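PDB 1E5P: aphrodisin from Mesocricetus auratus, which acts as an aphrodisiac pheromone that elicits copulatory behaviour in male hamsters, and belongs to the lipocalins, carriers of small molecules and odorants. Local coordinates for residues G70-Q75 and F82-I87; F31-I36 and M108-G113; I125-A130 and I135-I140; D37-K40 and M45-T48; F49-N54 and T74-N79. All coordinates share one frame; numbering follows the deposited sequence.

Interaction 1 of 5, residues G70-Q75 and F82-I87. Unlike the reference sequence in segment 70-75: Glu73 (reference Gln).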
# COMPACT_ATOMS: atom_id res chain seq x y z
N GLY A 70 4.43 -16.73 -3.45
CA GLY A 70 4.27 -16.01 -2.21
C GLY A 70 3.87 -14.55 -2.35
O GLY A 70 3.90 -13.78 -1.37
N THR A 71 3.52 -14.17 -3.57
CA THR A 71 3.03 -12.81 -3.80
C THR A 71 1.50 -12.86 -3.95
O THR A 71 0.91 -13.91 -4.22
CB THR A 71 3.60 -12.17 -5.06
OG1 THR A 71 3.12 -12.86 -6.25
CG2 THR A 71 5.11 -12.16 -5.07
N TYR A 72 0.88 -11.70 -3.79
CA TYR A 72 -0.53 -11.52 -4.01
C TYR A 72 -0.73 -10.71 -5.31
O TYR A 72 0.07 -9.81 -5.58
CB TYR A 72 -1.19 -10.71 -2.90
CG TYR A 72 -1.29 -11.43 -1.57
CD1 TYR A 72 -0.24 -11.37 -0.68
CD2 TYR A 72 -2.44 -12.15 -1.26
CE1 TYR A 72 -0.31 -12.04 0.55
CE2 TYR A 72 -2.51 -12.81 -0.04
CZ TYR A 72 -1.46 -12.76 0.84
OH TYR A 72 -1.57 -13.40 2.05
N GLU A 73 -1.71 -11.08 -6.09
CA GLU A 73 -2.08 -10.36 -7.29
C GLU A 73 -3.49 -9.80 -7.14
O GLU A 73 -4.39 -10.44 -6.61
CB GLU A 73 -1.99 -11.24 -8.54
CG GLU A 73 -0.56 -11.67 -8.80
CD GLU A 73 -0.33 -12.40 -10.10
OE1 GLU A 73 -1.31 -12.61 -10.86
OE2 GLU A 73 0.85 -12.76 -10.32
N THR A 74 -3.68 -8.56 -7.57
CA THR A 74 -4.96 -7.88 -7.56
C THR A 74 -5.06 -6.92 -8.75
O THR A 74 -4.06 -6.34 -9.18
CB THR A 74 -5.29 -7.15 -6.25
OG1 THR A 74 -6.72 -6.85 -6.24
CG2 THR A 74 -4.53 -5.85 -6.13
N GLN A 75 -6.27 -6.80 -9.29
CA GLN A 75 -6.50 -5.88 -10.40
C GLN A 75 -7.06 -4.58 -9.82
O GLN A 75 -8.09 -4.57 -9.15
CB GLN A 75 -7.50 -6.47 -11.42
CG GLN A 75 -6.82 -7.57 -12.23
CD GLN A 75 -7.50 -7.87 -13.55
OE1 GLN A 75 -7.51 -7.05 -14.46
NE2 GLN A 75 -8.04 -9.08 -13.64
N PHE A 82 1.92 -7.80 -5.08
CA PHE A 82 2.40 -7.25 -3.83
C PHE A 82 2.67 -8.31 -2.77
O PHE A 82 2.23 -9.45 -2.88
CB PHE A 82 1.40 -6.21 -3.29
CG PHE A 82 0.05 -6.73 -2.87
CD1 PHE A 82 -0.99 -6.82 -3.78
CD2 PHE A 82 -0.19 -7.12 -1.56
CE1 PHE A 82 -2.24 -7.29 -3.43
CE2 PHE A 82 -1.45 -7.59 -1.21
CZ PHE A 82 -2.48 -7.67 -2.13
N GLN A 83 3.44 -7.89 -1.76
CA GLN A 83 3.66 -8.83 -0.64
C GLN A 83 4.22 -8.06 0.53
O GLN A 83 4.83 -7.02 0.36
CB GLN A 83 4.57 -9.96 -1.09
CG GLN A 83 5.99 -9.55 -1.47
CD GLN A 83 6.85 -10.78 -1.76
OE1 GLN A 83 6.92 -11.71 -0.96
NE2 GLN A 83 7.49 -10.77 -2.91
N PRO A 84 3.99 -8.56 1.75
CA PRO A 84 4.55 -7.94 2.92
C PRO A 84 6.07 -8.07 2.90
O PRO A 84 6.57 -9.16 2.54
CB PRO A 84 4.00 -8.78 4.08
CG PRO A 84 2.78 -9.45 3.52
CD PRO A 84 3.08 -9.70 2.07
N LEU A 85 6.78 -7.03 3.24
CA LEU A 85 8.24 -7.09 3.39
C LEU A 85 8.56 -7.33 4.88
O LEU A 85 9.57 -7.97 5.20
CB LEU A 85 8.88 -5.75 3.05
CG LEU A 85 8.95 -5.34 1.57
CD1 LEU A 85 9.26 -3.85 1.43
CD2 LEU A 85 9.97 -6.16 0.82
N TYR A 86 7.71 -6.78 5.74
CA TYR A 86 7.95 -6.86 7.19
C TYR A 86 6.68 -6.53 7.94
O TYR A 86 5.98 -5.55 7.68
CB TYR A 86 9.07 -5.85 7.55
CG TYR A 86 9.38 -5.82 9.04
CD1 TYR A 86 9.81 -6.97 9.68
CD2 TYR A 86 9.21 -4.67 9.78
CE1 TYR A 86 10.09 -6.96 11.04
CE2 TYR A 86 9.48 -4.65 11.14
CZ TYR A 86 9.91 -5.80 11.76
OH TYR A 86 10.18 -5.79 13.12
N ILE A 87 6.33 -7.36 8.94
CA ILE A 87 5.11 -7.15 9.69
C ILE A 87 5.39 -7.05 11.19
O ILE A 87 6.19 -7.84 11.70
CB ILE A 87 4.14 -8.34 9.48
CG1 ILE A 87 3.91 -8.64 8.00
CG2 ILE A 87 2.81 -8.04 10.16
CD1 ILE A 87 3.21 -9.94 7.69

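Interaction 2 of 5, residues F31-I36 and M108-G113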
# COMPACT_ATOMS: atom_id res chain seq x y z
N PHE A 31 -3.62 5.62 -2.16
CA PHE A 31 -4.81 5.02 -1.54
C PHE A 31 -4.66 5.01 -0.03
O PHE A 31 -3.56 4.99 0.54
CB PHE A 31 -5.07 3.66 -2.15
CG PHE A 31 -4.05 2.68 -1.60
CD1 PHE A 31 -2.76 2.61 -2.08
CD2 PHE A 31 -4.45 1.85 -0.57
CE1 PHE A 31 -1.87 1.70 -1.50
CE2 PHE A 31 -3.57 0.94 -0.01
CZ PHE A 31 -2.27 0.87 -0.48
N TYR A 32 -5.85 5.08 0.57
CA TYR A 32 -5.97 5.20 2.01
C TYR A 32 -6.62 3.92 2.57
O TYR A 32 -7.83 3.73 2.45
CB TYR A 32 -6.81 6.43 2.34
CG TYR A 32 -6.30 7.73 1.69
CD1 TYR A 32 -6.70 8.14 0.44
CD2 TYR A 32 -5.36 8.48 2.39
CE1 TYR A 32 -6.19 9.32 -0.11
CE2 TYR A 32 -4.85 9.66 1.86
CZ TYR A 32 -5.27 10.06 0.61
OH TYR A 32 -4.77 11.23 0.06
N PHE A 33 -5.77 3.06 3.15
CA PHE A 33 -6.33 1.83 3.72
C PHE A 33 -7.42 2.10 4.75
O PHE A 33 -7.42 3.11 5.44
CB PHE A 33 -5.23 1.05 4.49
CG PHE A 33 -4.39 0.08 3.75
CD1 PHE A 33 -4.89 -1.14 3.31
CD2 PHE A 33 -3.04 0.34 3.55
CE1 PHE A 33 -4.07 -2.04 2.66
CE2 PHE A 33 -2.22 -0.56 2.90
CZ PHE A 33 -2.75 -1.74 2.45
N ARG A 34 -8.32 1.11 4.88
CA ARG A 34 -9.27 1.07 5.98
C ARG A 34 -9.26 -0.31 6.65
O ARG A 34 -9.36 -0.35 7.89
CB ARG A 34 -10.71 1.39 5.54
CG ARG A 34 -10.89 2.87 5.12
CD ARG A 34 -10.86 3.76 6.34
NE ARG A 34 -11.09 5.20 6.11
CZ ARG A 34 -10.08 6.03 5.85
NH1 ARG A 34 -8.83 5.59 5.77
NH2 ARG A 34 -10.32 7.33 5.70
N HIS A 35 -9.08 -1.40 5.90
CA HIS A 35 -9.18 -2.71 6.58
C HIS A 35 -8.65 -3.79 5.68
O HIS A 35 -8.63 -3.62 4.46
CB HIS A 35 -10.70 -2.99 6.80
CG HIS A 35 -10.96 -3.89 7.98
ND1 HIS A 35 -11.13 -3.38 9.25
CD2 HIS A 35 -11.05 -5.23 8.09
CE1 HIS A 35 -11.33 -4.37 10.10
NE2 HIS A 35 -11.28 -5.51 9.43
N ILE A 36 -8.18 -4.90 6.28
CA ILE A 36 -7.76 -6.06 5.52
C ILE A 36 -8.48 -7.26 6.18
O ILE A 36 -8.47 -7.33 7.40
CB ILE A 36 -6.25 -6.30 5.60
CG1 ILE A 36 -5.51 -5.14 4.90
CG2 ILE A 36 -5.87 -7.63 4.96
CD1 ILE A 36 -3.99 -5.24 5.01
N MSE A 108 6.66 0.32 -5.71
CA MSE A 108 6.20 1.09 -4.58
C MSE A 108 6.45 0.36 -3.24
O MSE A 108 6.59 -0.86 -3.23
CB MSE A 108 4.65 1.24 -4.60
CG MSE A 108 3.94 1.65 -5.83
SE MSE A 108 2.15 1.46 -5.86
CE MSE A 108 1.64 2.24 -4.33
N ILE A 109 6.51 1.18 -2.21
CA ILE A 109 6.54 0.67 -0.84
C ILE A 109 5.36 1.35 -0.14
O ILE A 109 5.17 2.56 -0.28
CB ILE A 109 7.83 0.99 -0.06
CG1 ILE A 109 8.99 0.22 -0.69
CG2 ILE A 109 7.66 0.59 1.42
CD1 ILE A 109 10.36 0.74 -0.27
N VAL A 110 4.53 0.57 0.54
CA VAL A 110 3.41 1.11 1.27
C VAL A 110 3.57 0.70 2.74
O VAL A 110 3.86 -0.47 3.02
CB VAL A 110 2.06 0.54 0.74
CG1 VAL A 110 0.91 1.02 1.58
CG2 VAL A 110 1.92 0.94 -0.73
N VAL A 111 3.46 1.67 3.64
CA VAL A 111 3.52 1.32 5.08
C VAL A 111 2.12 1.53 5.66
O VAL A 111 1.61 2.65 5.68
CB VAL A 111 4.53 2.16 5.86
CG1 VAL A 111 4.59 1.70 7.33
CG2 VAL A 111 5.91 2.12 5.23
N ALA A 112 1.50 0.44 6.08
CA ALA A 112 0.18 0.51 6.72
C ALA A 112 0.40 0.56 8.24
O ALA A 112 1.36 -0.03 8.70
CB ALA A 112 -0.59 -0.76 6.38
N GLY A 113 -0.47 1.24 8.97
CA GLY A 113 -0.34 1.31 10.41
C GLY A 113 -1.67 1.49 11.11
O GLY A 113 -2.72 1.64 10.49

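Interaction 3 of 5, residues I125-A130 and I135-I140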
# COMPACT_ATOMS: atom_id res chain seq x y z
N ILE A 125 13.76 1.65 8.99
CA ILE A 125 13.40 0.43 8.25
C ILE A 125 12.89 0.79 6.86
O ILE A 125 13.23 0.16 5.87
CB ILE A 125 12.33 -0.38 9.01
CG1 ILE A 125 12.96 -0.97 10.28
CG2 ILE A 125 11.77 -1.48 8.13
CD1 ILE A 125 11.99 -1.70 11.19
N LEU A 126 12.06 1.82 6.77
CA LEU A 126 11.54 2.27 5.48
C LEU A 126 12.67 2.72 4.55
O LEU A 126 12.67 2.38 3.36
CB LEU A 126 10.57 3.43 5.72
CG LEU A 126 10.05 4.13 4.44
CD1 LEU A 126 9.29 3.13 3.58
CD2 LEU A 126 9.19 5.30 4.87
N VAL A 127 13.59 3.51 5.08
CA VAL A 127 14.73 3.97 4.27
C VAL A 127 15.55 2.80 3.78
O VAL A 127 15.92 2.81 2.59
CB VAL A 127 15.58 4.99 5.07
CG1 VAL A 127 16.97 5.16 4.50
CG2 VAL A 127 14.83 6.32 5.07
N GLN A 128 15.80 1.79 4.61
CA GLN A 128 16.57 0.62 4.20
C GLN A 128 15.84 -0.08 3.06
O GLN A 128 16.43 -0.46 2.03
CB GLN A 128 16.90 -0.30 5.39
CG GLN A 128 17.85 0.30 6.42
CD GLN A 128 18.48 -0.68 7.38
OE1 GLN A 128 19.66 -1.03 7.31
NE2 GLN A 128 17.69 -1.15 8.35
N PHE A 129 14.50 -0.18 3.16
CA PHE A 129 13.73 -0.81 2.08
C PHE A 129 13.76 0.02 0.80
O PHE A 129 13.89 -0.53 -0.30
CB PHE A 129 12.29 -1.06 2.53
CG PHE A 129 12.10 -2.25 3.44
CD1 PHE A 129 12.74 -3.44 3.16
CD2 PHE A 129 11.27 -2.19 4.54
CE1 PHE A 129 12.59 -4.55 3.97
CE2 PHE A 129 11.09 -3.30 5.35
CZ PHE A 129 11.75 -4.47 5.07
N ALA A 130 13.64 1.34 0.93
CA ALA A 130 13.68 2.23 -0.24
C ALA A 130 15.03 2.04 -0.93
O ALA A 130 15.08 1.93 -2.15
CB ALA A 130 13.44 3.67 0.16
N ILE A 135 14.19 3.02 -4.72
CA ILE A 135 13.21 4.10 -4.73
C ILE A 135 13.82 5.29 -3.99
O ILE A 135 14.23 5.16 -2.84
CB ILE A 135 11.89 3.71 -4.03
CG1 ILE A 135 11.20 2.58 -4.80
CG2 ILE A 135 10.97 4.92 -3.92
CD1 ILE A 135 10.02 1.97 -4.06
N PRO A 136 13.88 6.44 -4.64
CA PRO A 136 14.48 7.61 -4.03
C PRO A 136 13.80 7.98 -2.73
O PRO A 136 12.57 8.01 -2.65
CB PRO A 136 14.30 8.71 -5.06
CG PRO A 136 13.97 8.02 -6.34
CD PRO A 136 13.25 6.75 -5.94
N VAL A 137 14.61 8.32 -1.70
CA VAL A 137 14.00 8.72 -0.43
C VAL A 137 13.22 10.00 -0.59
O VAL A 137 12.24 10.23 0.15
CB VAL A 137 15.03 8.75 0.71
CG1 VAL A 137 14.42 9.15 2.05
CG2 VAL A 137 15.66 7.36 0.87
N GLU A 138 13.47 10.85 -1.64
CA GLU A 138 12.66 12.06 -1.78
C GLU A 138 11.28 11.72 -2.34
O GLU A 138 10.39 12.58 -2.41
CB GLU A 138 13.33 13.05 -2.73
CG GLU A 138 13.45 12.56 -4.17
CD GLU A 138 14.22 13.56 -5.02
N ASN A 139 11.08 10.48 -2.70
CA ASN A 139 9.80 10.01 -3.21
C ASN A 139 8.96 9.36 -2.11
O ASN A 139 7.94 8.71 -2.45
CB ASN A 139 10.00 9.03 -4.36
CG ASN A 139 10.44 9.63 -5.67
OD1 ASN A 139 10.27 9.02 -6.75
ND2 ASN A 139 11.01 10.84 -5.61
N ILE A 140 9.37 9.46 -0.86
CA ILE A 140 8.57 8.95 0.27
C ILE A 140 7.59 10.04 0.68
O ILE A 140 7.99 11.17 1.08
CB ILE A 140 9.45 8.56 1.47
CG1 ILE A 140 10.38 7.39 1.14
CG2 ILE A 140 8.59 8.23 2.69
CD1 ILE A 140 11.50 7.21 2.17

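Interaction 4 of 5, residues D37-K40 and M45-T48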
# COMPACT_ATOMS: atom_id res chain seq x y z
N ASP A 37 -9.13 -8.05 5.35
CA ASP A 37 -9.80 -9.28 5.88
C ASP A 37 -9.12 -10.45 5.18
O ASP A 37 -8.97 -10.41 3.96
CB ASP A 37 -11.30 -9.24 5.61
CG ASP A 37 -11.95 -8.15 6.44
OD1 ASP A 37 -12.15 -8.36 7.65
OD2 ASP A 37 -12.21 -7.07 5.89
N CYS A 38 -8.74 -11.46 5.95
CA CYS A 38 -8.06 -12.63 5.39
C CYS A 38 -9.00 -13.84 5.32
O CYS A 38 -9.82 -13.99 6.24
CB CYS A 38 -6.92 -13.07 6.34
SG CYS A 38 -5.47 -11.98 6.18
N TYR A 39 -8.94 -14.56 4.22
CA TYR A 39 -9.72 -15.78 4.05
C TYR A 39 -8.81 -16.93 3.66
O TYR A 39 -7.82 -16.75 2.96
CB TYR A 39 -10.79 -15.57 2.95
CG TYR A 39 -11.73 -14.45 3.37
CD1 TYR A 39 -12.82 -14.71 4.18
CD2 TYR A 39 -11.48 -13.13 2.98
CE1 TYR A 39 -13.66 -13.69 4.59
CE2 TYR A 39 -12.31 -12.11 3.41
CZ TYR A 39 -13.39 -12.39 4.20
OH TYR A 39 -14.22 -11.38 4.62
N LYS A 40 -9.14 -18.14 4.10
CA LYS A 40 -8.41 -19.36 3.72
C LYS A 40 -6.93 -19.21 4.05
O LYS A 40 -6.06 -19.29 3.17
CB LYS A 40 -8.59 -19.59 2.22
CG LYS A 40 -10.06 -19.72 1.87
CD LYS A 40 -10.33 -19.79 0.38
N MSE A 45 -6.96 -12.04 0.27
CA MSE A 45 -6.80 -10.90 1.21
C MSE A 45 -7.68 -9.78 0.65
O MSE A 45 -7.31 -9.25 -0.40
CB MSE A 45 -5.34 -10.42 1.34
CG MSE A 45 -5.03 -9.07 1.90
SE MSE A 45 -3.33 -8.49 2.24
CE MSE A 45 -2.42 -9.63 1.21
N GLU A 46 -8.82 -9.56 1.29
CA GLU A 46 -9.68 -8.48 0.83
C GLU A 46 -9.21 -7.16 1.43
O GLU A 46 -9.06 -7.05 2.64
CB GLU A 46 -11.12 -8.68 1.24
CG GLU A 46 -11.95 -7.45 0.86
CD GLU A 46 -13.37 -7.62 1.34
OE1 GLU A 46 -13.54 -8.42 2.28
OE2 GLU A 46 -14.23 -6.94 0.75
N ILE A 47 -9.02 -6.16 0.57
CA ILE A 47 -8.52 -4.88 1.07
C ILE A 47 -9.61 -3.83 0.87
O ILE A 47 -10.12 -3.75 -0.24
CB ILE A 47 -7.23 -4.45 0.32
CG1 ILE A 47 -6.15 -5.52 0.53
CG2 ILE A 47 -6.74 -3.11 0.81
CD1 ILE A 47 -4.91 -5.39 -0.31
N THR A 48 -9.94 -3.12 1.94
CA THR A 48 -10.96 -2.05 1.84
C THR A 48 -10.17 -0.73 1.99
O THR A 48 -9.36 -0.66 2.90
CB THR A 48 -11.96 -2.18 2.98
OG1 THR A 48 -12.61 -3.46 2.85
CG2 THR A 48 -13.03 -1.09 2.93
O HOH W 1 -11.23 -5.57 3.84
O HOH W 2 -14.96 -8.64 4.25

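Interaction 5 of 5, residues F49-N54 and T74-N79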
# COMPACT_ATOMS: atom_id res chain seq x y z
N PHE A 49 -10.44 0.19 1.09
CA PHE A 49 -9.66 1.43 1.11
C PHE A 49 -10.42 2.53 0.39
O PHE A 49 -11.43 2.29 -0.29
CB PHE A 49 -8.31 1.19 0.39
CG PHE A 49 -8.44 0.79 -1.05
CD1 PHE A 49 -8.69 -0.53 -1.40
CD2 PHE A 49 -8.34 1.72 -2.07
CE1 PHE A 49 -8.84 -0.92 -2.72
CE2 PHE A 49 -8.47 1.35 -3.40
CZ PHE A 49 -8.70 0.02 -3.73
N TYR A 50 -9.93 3.75 0.60
CA TYR A 50 -10.49 4.88 -0.14
C TYR A 50 -9.47 5.40 -1.16
O TYR A 50 -8.25 5.34 -0.94
CB TYR A 50 -10.80 6.07 0.81
CG TYR A 50 -12.16 6.01 1.45
CD1 TYR A 50 -13.29 6.48 0.77
CD2 TYR A 50 -12.32 5.49 2.74
CE1 TYR A 50 -14.55 6.45 1.34
CE2 TYR A 50 -13.58 5.45 3.32
CZ TYR A 50 -14.68 5.92 2.61
OH TYR A 50 -15.93 5.88 3.17
N VAL A 51 -10.00 5.87 -2.26
CA VAL A 51 -9.21 6.66 -3.22
C VAL A 51 -10.08 7.88 -3.57
O VAL A 51 -11.30 7.82 -3.43
CB VAL A 51 -8.84 5.96 -4.52
CG1 VAL A 51 -7.73 4.96 -4.27
CG2 VAL A 51 -10.04 5.35 -5.23
N ILE A 52 -9.44 8.97 -4.00
CA ILE A 52 -10.25 10.11 -4.46
C ILE A 52 -10.37 9.99 -5.98
O ILE A 52 -9.34 9.91 -6.67
CB ILE A 52 -9.57 11.45 -4.12
CG1 ILE A 52 -9.36 11.59 -2.63
CG2 ILE A 52 -10.41 12.59 -4.70
CD1 ILE A 52 -10.57 11.48 -1.76
N THR A 53 -11.59 9.94 -6.45
CA THR A 53 -11.86 9.84 -7.90
C THR A 53 -12.91 10.89 -8.25
O THR A 53 -13.92 11.00 -7.56
CB THR A 53 -12.35 8.41 -8.23
OG1 THR A 53 -11.29 7.48 -7.83
CG2 THR A 53 -12.63 8.27 -9.70
N ASN A 54 -12.65 11.69 -9.28
CA ASN A 54 -13.58 12.77 -9.67
C ASN A 54 -13.88 13.68 -8.47
O ASN A 54 -15.04 14.04 -8.22
CB ASN A 54 -14.87 12.19 -10.22
CG ASN A 54 -14.66 11.41 -11.50
OD1 ASN A 54 -13.86 11.81 -12.35
ND2 ASN A 54 -15.35 10.29 -11.63
N THR A 74 -3.68 -8.56 -7.57
CA THR A 74 -4.96 -7.88 -7.56
C THR A 74 -5.06 -6.92 -8.75
O THR A 74 -4.06 -6.34 -9.18
CB THR A 74 -5.29 -7.15 -6.25
OG1 THR A 74 -6.72 -6.85 -6.24
CG2 THR A 74 -4.53 -5.85 -6.13
N GLN A 75 -6.27 -6.80 -9.29
CA GLN A 75 -6.50 -5.88 -10.40
C GLN A 75 -7.06 -4.58 -9.82
O GLN A 75 -8.09 -4.57 -9.15
CB GLN A 75 -7.50 -6.47 -11.42
CG GLN A 75 -6.82 -7.57 -12.23
CD GLN A 75 -7.50 -7.87 -13.55
OE1 GLN A 75 -7.51 -7.05 -14.46
NE2 GLN A 75 -8.04 -9.08 -13.64
N PHE A 76 -6.32 -3.48 -10.00
CA PHE A 76 -6.77 -2.17 -9.55
C PHE A 76 -5.85 -1.13 -10.21
O PHE A 76 -4.64 -1.19 -9.97
CB PHE A 76 -6.78 -1.97 -8.03
CG PHE A 76 -7.36 -0.59 -7.68
CD1 PHE A 76 -8.71 -0.37 -7.70
CD2 PHE A 76 -6.49 0.43 -7.36
CE1 PHE A 76 -9.22 0.90 -7.39
CE2 PHE A 76 -6.98 1.70 -7.05
CZ PHE A 76 -8.34 1.90 -7.07
N GLU A 77 -6.40 -0.32 -11.11
CA GLU A 77 -5.55 0.66 -11.80
C GLU A 77 -4.40 -0.07 -12.49
O GLU A 77 -3.25 0.39 -12.53
CB GLU A 77 -5.06 1.75 -10.86
CG GLU A 77 -6.16 2.68 -10.36
CD GLU A 77 -6.74 3.61 -11.38
OE1 GLU A 77 -6.30 3.66 -12.54
OE2 GLU A 77 -7.70 4.34 -11.00
N GLY A 78 -4.74 -1.21 -13.11
CA GLY A 78 -3.73 -2.06 -13.73
C GLY A 78 -3.55 -3.34 -12.90
O GLY A 78 -4.36 -3.69 -12.03
N ASN A 79 -2.45 -4.02 -13.18
CA ASN A 79 -2.20 -5.30 -12.47
C ASN A 79 -1.22 -5.04 -11.35
O ASN A 79 -0.18 -4.40 -11.60
CB ASN A 79 -1.64 -6.30 -13.49
CG ASN A 79 -2.63 -6.57 -14.62
OD1 ASN A 79 -3.82 -6.69 -14.38
ND2 ASN A 79 -2.10 -6.66 -15.84

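Interaction 1 of 5, residues G70-Q75 and F82-I87
Tyr72 and Phe82 form an antiparallel hydrogen-bonded pair at the dense end of this hairpin contact. Tyr72 N donates to Phe82 O over 2.8 Å, nearly straight at 173°, and Phe82 N returns a bond of equal length to Tyr72 O. Both side chains leave the same face of the sheet, where both touch Met45. The first torsion of Phe82 (chi1 66°) puts CG between its backbone N and carbonyl carbon, which swings the ring across the neighbouring strand. Tyr72 CB rests over the ring face, 3.4 Å from Phe82 CZ, in a CH-pi contact. The two rings lie close to parallel, 15° apart, but are slid so far that they barely overlap. At the ring edge, Thr74 CG2 meets Phe82 CE1 at 3.8 Å. Without this ring, as with an alanine at Phe82, Tyr72 CB and Thr74 CG2 would probably lose their shared support and a gap would open beside Met45 and Ile47. The partly exposed flank is looser: Gln83 NE2 touches Thr71 CG2 at 3.5 Å, and Gly70 O, which has no polar partner in the model, merely lies near Gln83 OE1. Backbone bonds therefore fix the register, while the adhesion between side chains is chiefly apolar.

Interaction 2 of 5, residues F31-I36 and M108-G113
Phe31 and Phe33 reach across the interior of the lipocalin beta barrel to Val110 and Ala112, joining strands 32-39 and 105-113, which are not neighbours in the sheet because strand 8-17 pairs with both. Phe31, in the conformer described here, approaches Val110 from the opposing direction and brings CE1 to 3.9 Å from Val110 CG2. Its ring also turns an edge toward the face of Phe33, with Phe31 CE2 lying 3.5 Å above the centre of the Phe33 ring. Phe33 follows, its CB directed at the facing strand and its CE2 3.8 Å from Ala112 CB; the same methyl group also meets the ring at CD2. Arg34 takes no part in the apolar packing. Its NH1 bonds back to Phe33 O over 2.9 Å, from above the carbonyl plane, while NH2 forms a salt bridge with Asp147. Together with His35, Arg34 makes a classic beta bulge opposite Thr48. Further on, Ile36 packs against Met45 and Phe94. The two phenylalanines converge on a single methyl group: Val110 CG1, anti to its own backbone N (chi1 175°), lies 3.7 Å from Phe33 CE2 and 3.8 Å from Phe31 CZ.

Interaction 3 of 5, residues I125-A130 and I135-I140
Leu126 carries CG anti to the backbone N (chi1 174°), and Ile140 places CG2 in the same relation to its own N; these torsions turn Leu126 CD2 and Ile140 CG2 toward each other, and the side chains meet tip to tip. Leu126 CD2 touches Ile140 CG2 at 3.7 Å and Ile140 CD1 at 4.0 Å. One residue further along the helix, Val127 crosses Val137 at about a right angle, the nearest methyl groups being Val127 CG2 and Val137 CG1, 4.2 Å apart. Ala130 completes the apolar surface with CB 4.4 Å from Val137 CG2. It also carries the polar link of the contact: Ala130 O accepts from Ile135 N over 2.9 Å, almost straight at 171°, the donor tilted from the carbonyl plane. This bond ties the returning segment to the last turns of the helix. Beyond it, a 3-10 turn at residues 137-139 folds the chain back, with Ile140 N bonded to Val137 O, and brings Val137 and Ile140 onto the same side. Helix 120-132 is the lipocalin helix packed against the outside of the barrel: Leu126 rests on Ile109, Val111 and Val14, Ile135 on Ile109 and Ala16, and strand 140-142 then pairs with strand 8-17.

Interaction 4 of 5, residues D37-K40 and M45-T48
Asp37 and Glu46 are joined by two backbone hydrogen bonds, Asp37 N to Glu46 O at 2.9 Å and Glu46 N to Asp37 O at 2.8 Å, the mark of an antiparallel hydrogen-bonded pair. Cys38 and Met45 make a non-hydrogen-bonded pair whose side chains leave the opposite face of the sheet, that of Met45 running inward to Leu6 and Phe82. Electrostatics shape the other face. The acidic side chains of Asp37 and Glu46 lie side by side, with Asp37 OD2 4.1 Å from Glu46 OE1, a proximity likely to be unfavourable if both are ionised. Glu46 holds CG anti to its backbone N (chi1 174°) and runs extended, carrying its carboxylate out beside Asp37 and Tyr39. Gln7 NE2 binds the second oxygen, Asp37 OD1. One water lies 2.7 Å from Asp37 OD2, 2.9 Å from Glu46 O and 2.7 Å from Thr48 OG1. A second water bridges Tyr39 OH, 2.9 Å away, and Glu46 OE1, to which it donates; the two oxygens do not bond directly. Together these contacts build the end of the beta hairpin between strands 32-39 and 44-53 of the lipocalin barrel, with a disulfide from Cys38 to Cys42 closing its turn.

Interaction 5 of 5, residues F49-N54 and T74-N79
The backbones that carry Phe49 and Phe76 stay well apart and do not pair, the nearest CA atoms being those of Val51 and Glu77 at 11.1 Å, so side chains alone bridge them. At the heart of the contact is a T-shaped pair: the edge of Phe49 points at the face of Phe76, with planes at 87° and centroids 5.0 Å apart. Phe49 CZ stands 3.7 Å above the Phe76 plane, over the ring centre, and Phe49 CE2 lies 3.7 Å from Phe76 CZ. Phe76 extends here because its CG is anti to the backbone N (chi1 -176°), which sends the ring out from its own turn. Val51 meets the ring from the opposite direction, CG1 4.2 Å from Phe76 CZ, and the same methyl group lies in the plane of the Phe49 ring at its edge. The turn is held by Phe76 N bonding to Gly78 O at 2.8 Å; the backbone angles of Gly78 are ones at which a CB would collide with the preceding carbonyl oxygen. Putting a serine in place of Phe76 would probably strip the edge of Phe49 of its aromatic face and open a gap beside Val51. Residues 76-78 join strands 72-75 and 79-87, and the aromatic and aliphatic lining over which this turn reaches is consistent with the apolar interior of a lipocalin barrel.

The barrel interior links four of the contacts. Interactions 1 and 4 meet there, Met45 CE lying 3.3 Å from both Tyr72 CE1 and Phe82 CE2. Interaction 2 joins the same lining through Phe33 CE1, 3.4 Å from Ile47 CG2, and reaches interaction 5 where Phe31 CB lies 3.6 Å from Val51 CG1. In lipocalins this interior is the ligand cavity, so these side chains probably border the odorant pocket. Interaction 3 lies outside the wall: its helix packs on Ile109 of strand 105-113, with Ile109 CG2 3.7 Å from Leu126 CD1, and on Leu85. Its centre is about 27 Å from that of interaction 4, on the opposite side of the chain's centre.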